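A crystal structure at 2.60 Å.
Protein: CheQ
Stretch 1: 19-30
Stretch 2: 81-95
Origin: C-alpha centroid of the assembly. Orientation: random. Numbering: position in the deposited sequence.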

ATOM      1  N   PRO A  19      -7.527  -4.270  -5.081  1.00 35.14           N
ATOM      2  CA  PRO A  19      -8.133  -4.166  -3.749  1.00 35.36           C
ATOM      3  C   PRO A  19      -7.111  -3.654  -2.749  1.00 38.56           C
ATOM      4  O   PRO A  19      -5.929  -4.034  -2.806  1.00 43.98           O
ATOM      5  CB  PRO A  19      -8.555  -5.608  -3.437  1.00 32.39           C
ATOM      6  CG  PRO A  19      -7.655  -6.453  -4.292  1.00 40.24           C
ATOM      7  CD  PRO A  19      -7.464  -5.659  -5.558  1.00 34.13           C
ATOM      8  N   PRO A  20      -7.521  -2.787  -1.818  1.00 39.78           N
ATOM      9  CA  PRO A  20      -6.529  -2.077  -0.996  1.00 38.64           C
ATOM     10  C   PRO A  20      -5.705  -2.987  -0.098  1.00 36.88           C
ATOM     11  O   PRO A  20      -4.641  -2.560   0.361  1.00 50.50           O
ATOM     12  CB  PRO A  20      -7.384  -1.094  -0.182  1.00 38.75           C
ATOM     13  CG  PRO A  20      -8.757  -1.749  -0.134  1.00 28.52           C
ATOM     14  CD  PRO A  20      -8.909  -2.475  -1.427  1.00 32.89           C
ATOM     15  N   ASN A  21      -6.134  -4.223   0.159  1.00 33.65           N
ATOM     16  CA  ASN A  21      -5.355  -5.137   0.986  1.00 42.54           C
ATOM     17  C   ASN A  21      -4.506  -6.080   0.157  1.00 47.67           C
ATOM     18  O   ASN A  21      -4.129  -7.155   0.640  1.00 57.86           O
ATOM     19  CB  ASN A  21      -6.254  -5.946   1.929  1.00 39.49           C
ATOM     20  CG  ASN A  21      -7.094  -6.996   1.212  1.00 47.03           C
ATOM     21  OD1 ASN A  21      -7.520  -6.806   0.069  1.00 48.06           O
ATOM     22  ND2 ASN A  21      -7.343  -8.111   1.892  1.00 49.60           N
ATOM     23  N   GLU A  22      -4.209  -5.719  -1.080  1.00 46.37           N
ATOM     24  CA  GLU A  22      -3.433  -6.586  -1.953  1.00 44.14           C
ATOM     25  C   GLU A  22      -2.059  -5.969  -2.155  1.00 46.35           C
ATOM     26  O   GLU A  22      -1.944  -4.807  -2.574  1.00 42.68           O
ATOM     27  CB  GLU A  22      -4.131  -6.795  -3.291  1.00 47.90           C
ATOM     28  CG  GLU A  22      -3.175  -7.217  -4.382  1.00 74.38           C
ATOM     29  CD  GLU A  22      -3.869  -7.787  -5.608  1.00 70.81           C
ATOM     30  OE1 GLU A  22      -3.166  -8.253  -6.549  1.00 66.11           O
ATOM     31  OE2 GLU A  22      -5.131  -7.801  -5.629  1.00 68.13           O
ATOM     32  N   PHE A  23      -1.028  -6.745  -1.856  1.00 36.42           N
ATOM     33  CA  PHE A  23       0.322  -6.219  -1.868  1.00 38.70           C
ATOM     34  C   PHE A  23       0.798  -6.029  -3.301  1.00 35.09           C
ATOM     35  O   PHE A  23       0.321  -6.686  -4.229  1.00 38.97           O
ATOM     36  CB  PHE A  23       1.257  -7.156  -1.102  1.00 33.89           C
ATOM     37  CG  PHE A  23       0.654  -7.699   0.161  1.00 32.95           C
ATOM     38  CD1 PHE A  23      -0.194  -6.915   0.937  1.00 37.01           C
ATOM     39  CD2 PHE A  23       0.917  -8.992   0.565  1.00 25.68           C
ATOM     40  CE1 PHE A  23      -0.769  -7.414   2.086  1.00 31.15           C
ATOM     41  CE2 PHE A  23       0.351  -9.496   1.715  1.00 36.61           C
ATOM     42  CZ  PHE A  23      -0.496  -8.704   2.475  1.00 40.90           C
ATOM     43  N   LEU A  24       1.737  -5.098  -3.476  1.00 33.96           N
ATOM     44  CA  LEU A  24       2.251  -4.733  -4.786  1.00 30.28           C
ATOM     45  C   LEU A  24       3.449  -5.581  -5.222  1.00 33.56           C
ATOM     46  O   LEU A  24       4.272  -5.110  -6.017  1.00 41.50           O
ATOM     47  CB  LEU A  24       2.615  -3.254  -4.781  1.00 23.05           C
ATOM     48  CG  LEU A  24       1.448  -2.301  -4.637  1.00 32.10           C
ATOM     49  CD1 LEU A  24       1.963  -0.950  -4.135  1.00 28.47           C
ATOM     50  CD2 LEU A  24       0.732  -2.157  -5.999  1.00 31.89           C
ATOM     51  N   ASP A  25       3.565  -6.811  -4.717  1.00 36.76           N
ATOM     52  CA  ASP A  25       4.650  -7.734  -5.047  1.00 34.75           C
ATOM     53  C   ASP A  25       4.990  -7.741  -6.537  1.00 51.53           C
ATOM     54  O   ASP A  25       6.130  -7.485  -6.945  1.00 36.18           O
ATOM     55  CB  ASP A  25       4.252  -9.151  -4.617  1.00 40.23           C
ATOM     56  CG  ASP A  25       4.425  -9.405  -3.122  1.00 50.53           C
ATOM     57  OD1 ASP A  25       4.156  -8.508  -2.293  1.00 45.89           O
ATOM     58  OD2 ASP A  25       4.811 -10.540  -2.780  1.00 58.85           O
ATOM     59  N   HIS A  26       3.992  -8.038  -7.355  1.00 46.54           N
ATOM     60  CA  HIS A  26       4.139  -8.250  -8.783  1.00 36.00           C
ATOM     61  C   HIS A  26       4.150  -6.953  -9.606  1.00 40.69           C
ATOM     62  O   HIS A  26       3.994  -7.037 -10.824  1.00 41.04           O
ATOM     63  CB  HIS A  26       3.007  -9.159  -9.265  1.00 40.26           C
ATOM     64  CG  HIS A  26       2.963 -10.478  -8.564  1.00 49.73           C
ATOM     65  ND1 HIS A  26       4.102 -11.200  -8.274  1.00 51.30           N
ATOM     66  CD2 HIS A  26       1.922 -11.205  -8.094  1.00 52.92           C
ATOM     67  CE1 HIS A  26       3.765 -12.314  -7.651  1.00 48.35           C
ATOM     68  NE2 HIS A  26       2.449 -12.341  -7.529  1.00 64.70           N
ATOM     69  N   TYR A  27       4.328  -5.777  -9.006  1.00 35.87           N
ATOM     70  CA  TYR A  27       4.179  -4.520  -9.722  1.00 29.63           C
ATOM     71  C   TYR A  27       5.360  -3.603  -9.453  1.00 35.23           C
ATOM     72  O   TYR A  27       6.012  -3.678  -8.408  1.00 43.84           O
ATOM     73  CB  TYR A  27       2.896  -3.769  -9.322  1.00 25.81           C
ATOM     74  CG  TYR A  27       1.607  -4.411  -9.775  1.00 29.87           C
ATOM     75  CD1 TYR A  27       0.946  -5.333  -8.976  1.00 33.91           C
ATOM     76  CD2 TYR A  27       1.034  -4.078 -10.993  1.00 31.34           C
ATOM     77  CE1 TYR A  27      -0.251  -5.908  -9.379  1.00 31.89           C
ATOM     78  CE2 TYR A  27      -0.158  -4.655 -11.409  1.00 37.87           C
ATOM     79  CZ  TYR A  27      -0.802  -5.564 -10.597  1.00 34.64           C
ATOM     80  OH  TYR A  27      -1.991  -6.139 -11.021  1.00 38.15           O
ATOM     81  N   ILE A  28       5.602  -2.696 -10.399  1.00 30.22           N
ATOM     82  CA  ILE A  28       6.522  -1.587 -10.194  1.00 35.81           C
ATOM     83  C   ILE A  28       5.770  -0.287 -10.443  1.00 39.14           C
ATOM     84  O   ILE A  28       4.750  -0.241 -11.136  1.00 37.51           O
ATOM     85  CB  ILE A  28       7.765  -1.661 -11.102  1.00 43.87           C
ATOM     86  CG1 ILE A  28       7.338  -1.542 -12.563  1.00 39.09           C
ATOM     87  CG2 ILE A  28       8.534  -2.957 -10.864  1.00 43.09           C
ATOM     88  CD1 ILE A  28       8.419  -1.881 -13.524  1.00 47.45           C
ATOM     89  N   LEU A  29       6.289   0.778  -9.857  1.00 28.96           N
ATOM     90  CA  LEU A  29       5.671   2.082  -9.985  1.00 31.04           C
ATOM     91  C   LEU A  29       6.064   2.703 -11.326  1.00 47.16           C
ATOM     92  O   LEU A  29       7.248   2.759 -11.669  1.00 47.70           O
ATOM     93  CB  LEU A  29       6.112   2.947  -8.814  1.00 28.00           C
ATOM     94  CG  LEU A  29       5.549   4.343  -8.652  1.00 37.73           C
ATOM     95  CD1 LEU A  29       4.144   4.280  -8.116  1.00 29.02           C
ATOM     96  CD2 LEU A  29       6.447   5.107  -7.700  1.00 44.10           C
ATOM     97  N   ASN A  30       5.073   3.146 -12.102  1.00 43.19           N
ATOM     98  CA  ASN A  30       5.376   3.690 -13.422  1.00 39.09           C
ATOM     99  C   ASN A  30       6.208   4.960 -13.314  1.00 41.62           C
ATOM    100  O   ASN A  30       7.122   5.179 -14.117  1.00 41.04           O
ATOM    101  CB  ASN A  30       4.085   3.962 -14.199  1.00 43.38           C
ATOM    102  CG  ASN A  30       4.344   4.626 -15.557  1.00 42.66           C
ATOM    103  OD1 ASN A  30       5.027   4.066 -16.423  1.00 39.44           O
ATOM    104  ND2 ASN A  30       3.796   5.822 -15.744  1.00 30.04           N
ATOM    105  N   GLY A  81      11.625  -2.637  -5.176  1.00 31.50           N
ATOM    106  CA  GLY A  81      10.694  -3.696  -4.848  1.00 31.75           C
ATOM    107  C   GLY A  81       9.557  -3.198  -3.972  1.00 38.92           C
ATOM    108  O   GLY A  81       9.677  -2.220  -3.230  1.00 40.81           O
ATOM    109  N   LEU A  82       8.421  -3.877  -4.075  1.00 35.65           N
ATOM    110  CA  LEU A  82       7.244  -3.454  -3.333  1.00 33.73           C
ATOM    111  C   LEU A  82       6.562  -4.635  -2.649  1.00 30.32           C
ATOM    112  O   LEU A  82       5.354  -4.573  -2.390  1.00 42.66           O
ATOM    113  CB  LEU A  82       6.268  -2.729  -4.271  1.00 34.51           C
ATOM    114  CG  LEU A  82       6.753  -1.441  -4.940  1.00 28.70           C
ATOM    115  CD1 LEU A  82       5.946  -1.154  -6.209  1.00 35.43           C
ATOM    116  CD2 LEU A  82       6.632  -0.284  -3.968  1.00 34.59           C
ATOM    117  N   ASN A  83       7.298  -5.712  -2.372  1.00 37.38           N
ATOM    118  CA  ASN A  83       6.721  -6.878  -1.711  1.00 38.17           C
ATOM    119  C   ASN A  83       6.096  -6.490  -0.383  1.00 37.22           C
ATOM    120  O   ASN A  83       6.746  -5.855   0.454  1.00 35.62           O
ATOM    121  CB  ASN A  83       7.785  -7.943  -1.500  1.00 42.61           C
ATOM    122  CG  ASN A  83       8.228  -8.594  -2.800  1.00 53.80           C
ATOM    123  OD1 ASN A  83       7.537  -8.517  -3.817  1.00 54.82           O
ATOM    124  ND2 ASN A  83       9.379  -9.248  -2.766  1.00 60.29           N
ATOM    125  N   GLY A  84       4.823  -6.861  -0.204  1.00 32.19           N
ATOM    126  CA  GLY A  84       4.060  -6.530   0.984  1.00 20.61           C
ATOM    127  C   GLY A  84       3.572  -5.100   1.065  1.00 31.79           C
ATOM    128  O   GLY A  84       2.868  -4.753   2.027  1.00 29.59           O
ATOM    129  N   PHE A  85       3.911  -4.249   0.104  1.00 30.13           N
ATOM    130  CA  PHE A  85       3.535  -2.855   0.257  1.00 32.58           C
ATOM    131  C   PHE A  85       2.203  -2.565  -0.404  1.00 26.39           C
ATOM    132  O   PHE A  85       1.751  -3.277  -1.307  1.00 28.81           O
ATOM    133  CB  PHE A  85       4.610  -1.930  -0.304  1.00 31.65           C
ATOM    134  CG  PHE A  85       5.782  -1.767   0.614  1.00 37.33           C
ATOM    135  CD1 PHE A  85       6.819  -2.700   0.603  1.00 34.65           C
ATOM    136  CD2 PHE A  85       5.836  -0.705   1.521  1.00 32.80           C
ATOM    137  CE1 PHE A  85       7.908  -2.562   1.457  1.00 32.58           C
ATOM    138  CE2 PHE A  85       6.928  -0.557   2.385  1.00 41.29           C
ATOM    139  CZ  PHE A  85       7.968  -1.489   2.348  1.00 30.74           C
ATOM    140  N   VAL A  86       1.563  -1.511   0.093  1.00 20.43           N
ATOM    141  CA  VAL A  86       0.404  -0.901  -0.538  1.00 24.79           C
ATOM    142  C   VAL A  86       0.608   0.606  -0.470  1.00 25.99           C
ATOM    143  O   VAL A  86       1.395   1.112   0.333  1.00 24.48           O
ATOM    144  CB  VAL A  86      -0.923  -1.292   0.146  1.00 27.19           C
ATOM    145  CG1 VAL A  86      -1.024  -2.793   0.315  1.00 24.45           C
ATOM    146  CG2 VAL A  86      -1.049  -0.589   1.485  1.00 21.35           C
ATOM    147  N   LEU A  87      -0.085   1.324  -1.345  1.00 30.23           N
ATOM    148  CA  LEU A  87      -0.084   2.778  -1.258  1.00 28.57           C
ATOM    149  C   LEU A  87      -0.574   3.211   0.120  1.00 33.90           C
ATOM    150  O   LEU A  87      -1.516   2.630   0.670  1.00 34.44           O
ATOM    151  CB  LEU A  87      -0.987   3.355  -2.340  1.00 28.35           C
ATOM    152  CG  LEU A  87      -0.479   4.471  -3.225  1.00 35.21           C
ATOM    153  CD1 LEU A  87       0.940   4.187  -3.629  1.00 34.65           C
ATOM    154  CD2 LEU A  87      -1.374   4.495  -4.433  1.00 41.75           C
ATOM    155  N   ALA A  88       0.076   4.224   0.694  1.00 33.23           N
ATOM    156  CA  ALA A  88      -0.308   4.666   2.036  1.00 26.42           C
ATOM    157  C   ALA A  88      -1.739   5.186   2.064  1.00 30.49           C
ATOM    158  O   ALA A  88      -2.491   4.886   3.000  1.00 35.19           O
ATOM    159  CB  ALA A  88       0.656   5.735   2.539  1.00 27.79           C
ATOM    160  N   SER A  89      -2.128   5.983   1.055  1.00 28.97           N
ATOM    161  CA  SER A  89      -3.518   6.432   0.937  1.00 37.91           C
ATOM    162  C   SER A  89      -4.497   5.258   0.908  1.00 26.16           C
ATOM    163  O   SER A  89      -5.598   5.346   1.465  1.00 23.97           O
ATOM    164  CB  SER A  89      -3.694   7.266  -0.328  1.00 27.61           C
ATOM    165  OG  SER A  89      -3.160   6.562  -1.445  1.00 39.51           O
ATOM    166  N   ALA A  90      -4.123   4.160   0.246  1.00 21.39           N
ATOM    167  CA  ALA A  90      -4.983   2.980   0.224  1.00 22.56           C
ATOM    168  C   ALA A  90      -5.052   2.334   1.598  1.00 31.84           C
ATOM    169  O   ALA A  90      -6.126   1.898   2.035  1.00 38.65           O
ATOM    170  CB  ALA A  90      -4.483   1.966  -0.810  1.00 21.15           C
ATOM    171  N   PHE A  91      -3.912   2.258   2.290  1.00 24.81           N
ATOM    172  CA  PHE A  91      -3.902   1.749   3.654  1.00 29.33           C
ATOM    173  C   PHE A  91      -4.849   2.548   4.537  1.00 26.72           C
ATOM    174  O   PHE A  91      -5.612   1.970   5.320  1.00 28.22           O
ATOM    175  CB  PHE A  91      -2.477   1.773   4.204  1.00 30.78           C
ATOM    176  CG  PHE A  91      -2.353   1.283   5.620  1.00 29.45           C
ATOM    177  CD1 PHE A  91      -2.463   2.164   6.687  1.00 30.55           C
ATOM    178  CD2 PHE A  91      -2.087  -0.047   5.886  1.00 29.40           C
ATOM    179  CE1 PHE A  91      -2.338   1.717   8.006  1.00 31.67           C
ATOM    180  CE2 PHE A  91      -1.955  -0.505   7.200  1.00 24.11           C
ATOM    181  CZ  PHE A  91      -2.086   0.389   8.261  1.00 29.58           C
ATOM    182  N   CYS A  92      -4.838   3.879   4.406  1.00 28.05           N
ATOM    183  CA  CYS A  92      -5.724   4.707   5.224  1.00 23.67           C
ATOM    184  C   CYS A  92      -7.170   4.555   4.787  1.00 31.15           C
ATOM    185  O   CYS A  92      -8.083   4.557   5.619  1.00 36.11           O
ATOM    186  CB  CYS A  92      -5.294   6.173   5.156  1.00 26.26           C
ATOM    187  SG  CYS A  92      -3.638   6.491   5.838  1.00 37.35           S
ATOM    188  N   SER A  93      -7.401   4.429   3.481  1.00 30.96           N
ATOM    189  CA  SER A  93      -8.737   4.109   2.992  1.00 32.46           C
ATOM    190  C   SER A  93      -9.211   2.772   3.562  1.00 29.23           C
ATOM    191  O   SER A  93     -10.262   2.691   4.204  1.00 31.53           O
ATOM    192  CB  SER A  93      -8.715   4.093   1.452  1.00 40.87           C
ATOM    193  OG  SER A  93      -9.944   3.662   0.887  1.00 73.67           O
ATOM    194  N   PHE A  94      -8.412   1.723   3.371  1.00 27.02           N
ATOM    195  CA  PHE A  94      -8.765   0.380   3.820  1.00 28.39           C
ATOM    196  C   PHE A  94      -9.062   0.342   5.322  1.00 32.46           C
ATOM    197  O   PHE A  94     -10.096  -0.182   5.746  1.00 33.18           O
ATOM    198  CB  PHE A  94      -7.612  -0.556   3.450  1.00 24.11           C
ATOM    199  CG  PHE A  94      -7.855  -2.005   3.750  1.00 29.65           C
ATOM    200  CD1 PHE A  94      -8.951  -2.664   3.243  1.00 35.10           C
ATOM    201  CD2 PHE A  94      -6.922  -2.735   4.469  1.00 37.11           C
ATOM    202  CE1 PHE A  94      -9.145  -4.016   3.493  1.00 36.62           C
ATOM    203  CE2 PHE A  94      -7.111  -4.083   4.720  1.00 39.20           C
ATOM    204  CZ  PHE A  94      -8.232  -4.720   4.237  1.00 36.69           C
ATOM    205  N   THR A  95      -8.179   0.910   6.141  1.00 20.81           N
ATOM    206  CA  THR A  95      -8.273   0.740   7.581  1.00 26.17           C
ATOM    207  C   THR A  95      -9.103   1.813   8.254  1.00 33.39           C
ATOM    208  O   THR A  95      -9.372   1.696   9.451  1.00 27.80           O
ATOM    209  CB  THR A  95      -6.886   0.760   8.241  1.00 22.08           C
ATOM    210  OG1 THR A  95      -6.302   2.059   8.069  1.00 25.91           O
ATOM    211  CG2 THR A  95      -5.973  -0.288   7.656  1.00 15.81           C
TER

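At the apolar centre of the contact between residues 19-30 and 81-95 of CheQ, Leu24 and Leu82 point toward each other and meet at 3.7 Å between Leu24 CB and Leu82 CB. The Leu24 side chain also reaches along the second stretch, placing Leu24 CD1 3.9 Å from Val86 CA. Leu82 extends the same patch toward the strand of residues 27-29, where Leu82 CD1 comes within 3.3 Å of Tyr27 O and 4.0 Å of Ile28 CA; the ends of the Tyr27 and Ile28 side chains lead away, so this part of the contact is leucine methyl against backbone.

Val86 CG1 fills the next space, 3.6 Å from both Pro20 O and Glu22 O, and lies at the edge of the Phe23 ring, 4.3 Å from Phe23 CD1. Farther along, the turn from Pro19 to Glu22, a type I turn closed by Glu22 N to Pro19 O at 3.0 Å, sets Pro20 against the helix of residues 88-95. Pro20 CB stands 4.3 Å from Ala90 CB and 3.9 Å from Ala90 O, while Pro20 CG is 3.5 Å from Phe94 CD1. One helical turn separates Ala90 from Phe94, so both can face the same proline. Asn21 CB covers one face of the Phe94 ring, 3.3 Å from Phe94 CZ; Asn21 ND2 is hydrogen-bonded elsewhere in the structure.

The two stretches, which together bury 731 Å², run in opposite senses: Pro20 lies nearest Ala90, Phe23 nearest Gly84 and Asp25 nearest Asn83, with CA-CA separations of 5.4, 4.7 and 4.0 Å between the respective pairs. Two hydrogen bonds cross the contact, one between main chains and one from a main-chain amide to a carboxylate. Leu24 N donates to Phe85 O at 2.8 Å with an N-H...O angle of 145°, and the same carbonyl receives a CA-H...O contact from the preceding residue, Phe23 CA to Phe85 O at 3.3 Å. At the polar edge, the Asp25 carboxylate accepts from the other main chain: Gly84 N to Asp25 OD1 is 2.7 Å, at a nearly straight 160°. This amide is presented by the type II turn from Leu82 to Phe85, itself closed by Phe85 N to Leu82 O at 2.9 Å. Gly84 takes a positive phi of 76°, which favours glycine, and Phe23 CB packs 3.5 Å from Gly84 CA. Exposed Asn83 flanks the carboxylate, with Asp25 OD1 3.1 Å from Asn83 CA.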